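Local coordinates for putative short-chain dehydrogenase/reductase (Burkholderia xenovorans, PDB 5JY1) that binds NAD and probably acts as an oxidoreductase of the short-chain dehydrogenase/reductase family, transferring hydride between the cofactor and a substrate, at the interface of chains A and B. Sequence-based numbering; all coordinates share one arbitrary frame. Chains: chain A/B, Putative short-chain dehydrogenase/reductase.

The interface of chains A and B. Residues chain A 245; chain B 195, 219, 223-225, 230-231, 253.
A:Phe245 inserts its ring into a socket of chain B, where B:Gly225 CA packs under the CZ end of one face, 3.4 Å from CZ. Glycine suits this spot because, with no side chain, its backbone can lie directly against that face. The CD1 methyl of B:Ile231 grazes the ring near CD2. Backbone carbonyls probably suit the slightly positive C-H groups: B:Arg223 O meets CE1 in the ring plane, B:Thr195 O approaches CE2 at 3.3 Å from somewhat below it, and B:Val253 O nears CD2 from the other face. A chi1 of -152°, CG anti to the backbone N, carries the ring across to chain B.

B:Asp230 stacks its CB and carboxylate over the CB-CG end of the glycine-covered face, the planes 25° apart. B:Arg223, its side chain extended, holds the acid in a salt bridge of two hydrogen bonds, NH1 to OD2 at 2.8 Å and NH2 to OD1 at 2.9 Å. Both oxygens are met on their syn sides, in the guanidinium plane but roughly 30° out of the carboxylate plane. Arginine fits because its flat group pairs with both oxygens while offering a face to CD1 of the ring. The pairing probably offsets the acid's charge beside the aromatic. At the outer rim, a water bridges A:Phe245 N and B:Asp230 O, 2.9 Å from each.

The phenylalanine follows the 3-10 helix 241-243; its socket combines chain B loops with helix 227-238 and the end of strand 250-253, and two-fold symmetry repeats the contact with chains exchanged.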
loop_
_atom_site.group_PDB
_atom_site.type_symbol
_atom_site.label_atom_id
_atom_site.label_comp_id
_atom_site.label_asym_id
_atom_site.label_seq_id
_atom_site.Cartn_x
_atom_site.Cartn_y
_atom_site.Cartn_z
ATOM N N PHE A 245 -16.293 12.539 -4.822
ATOM C CA PHE A 245 -16.467 11.170 -4.345
ATOM C C PHE A 245 -15.135 10.515 -3.976
ATOM O O PHE A 245 -15.068 9.286 -3.846
ATOM C CB PHE A 245 -17.219 10.337 -5.394
ATOM C CG PHE A 245 -18.036 9.187 -4.817
ATOM C CD1 PHE A 245 -18.903 9.386 -3.743
ATOM C CD2 PHE A 245 -17.970 7.915 -5.390
ATOM C CE1 PHE A 245 -19.667 8.329 -3.234
ATOM C CE2 PHE A 245 -18.729 6.850 -4.883
ATOM C CZ PHE A 245 -19.575 7.056 -3.807
ATOM N N THR B 195 -16.773 2.857 -7.116
ATOM C CA THR B 195 -18.042 2.227 -6.799
ATOM C C THR B 195 -19.131 3.188 -7.235
ATOM O O THR B 195 -18.993 4.404 -7.077
ATOM C CB THR B 195 -18.198 1.871 -5.302
ATOM O OG1 THR B 195 -18.271 3.062 -4.503
ATOM C CG2 THR B 195 -17.034 0.993 -4.826
ATOM N N ARG B 219 -19.725 4.029 4.124
ATOM C CA ARG B 219 -18.563 4.785 3.691
ATOM C C ARG B 219 -18.564 6.192 4.273
ATOM O O ARG B 219 -19.619 6.737 4.626
ATOM C CB ARG B 219 -18.497 4.850 2.159
ATOM C CG ARG B 219 -19.619 5.625 1.524
ATOM C CD ARG B 219 -19.751 5.161 0.087
ATOM N NE ARG B 219 -20.367 3.840 0.029
ATOM C CZ ARG B 219 -20.035 2.911 -0.861
ATOM N NH1 ARG B 219 -19.071 3.152 -1.740
ATOM N NH2 ARG B 219 -20.648 1.732 -0.856
ATOM N N ARG B 223 -23.041 8.206 1.036
ATOM C CA ARG B 223 -23.958 8.119 -0.090
ATOM C C ARG B 223 -23.346 7.237 -1.163
ATOM O O ARG B 223 -22.131 7.028 -1.218
ATOM C CB ARG B 223 -24.302 9.500 -0.663
ATOM C CG ARG B 223 -23.134 10.207 -1.279
ATOM C CD ARG B 223 -23.528 11.561 -1.831
ATOM N NE ARG B 223 -22.346 12.248 -2.328
ATOM C CZ ARG B 223 -21.859 12.084 -3.553
ATOM N NH1 ARG B 223 -22.465 11.263 -4.401
ATOM N NH2 ARG B 223 -20.769 12.737 -3.929
ATOM N N SER B 224 -24.225 6.705 -2.010
ATOM C CA SER B 224 -23.814 5.852 -3.113
ATOM C C SER B 224 -23.384 6.709 -4.296
ATOM O O SER B 224 -23.804 7.859 -4.446
ATOM C CB SER B 224 -24.956 4.930 -3.535
ATOM O OG SER B 224 -25.376 4.111 -2.461
ATOM N N GLY B 225 -22.563 6.118 -5.163
ATOM C CA GLY B 225 -21.958 6.881 -6.255
ATOM C C GLY B 225 -22.843 6.958 -7.493
ATOM O O GLY B 225 -23.467 5.982 -7.903
ATOM N N ASP B 230 -20.172 11.348 -10.122
ATOM C CA ASP B 230 -19.145 10.969 -9.153
ATOM C C ASP B 230 -17.940 10.280 -9.782
ATOM O O ASP B 230 -16.805 10.579 -9.401
ATOM C CB ASP B 230 -19.734 10.054 -8.071
ATOM C CG ASP B 230 -20.690 10.788 -7.149
ATOM O OD1 ASP B 230 -20.329 11.894 -6.700
ATOM O OD2 ASP B 230 -21.804 10.274 -6.896
ATOM N N ILE B 231 -18.146 9.355 -10.722
ATOM C CA ILE B 231 -17.009 8.667 -11.337
ATOM C C ILE B 231 -16.494 9.428 -12.552
ATOM O O ILE B 231 -15.284 9.537 -12.752
ATOM C CB ILE B 231 -17.374 7.219 -11.717
ATOM C CG1 ILE B 231 -18.129 6.509 -10.580
ATOM C CG2 ILE B 231 -16.103 6.446 -12.085
ATOM C CD1 ILE B 231 -17.397 6.469 -9.229
ATOM N N VAL B 253 -12.341 5.823 -6.048
ATOM C CA VAL B 253 -13.410 6.791 -6.274
ATOM C C VAL B 253 -14.698 6.134 -5.799
ATOM O O VAL B 253 -15.453 5.544 -6.582
ATOM C CB VAL B 253 -13.469 7.207 -7.756
ATOM C CG1 VAL B 253 -14.459 8.362 -7.933
ATOM C CG2 VAL B 253 -12.069 7.620 -8.219
HETATM O O HOH W 1 -15.371 12.295 -7.598
#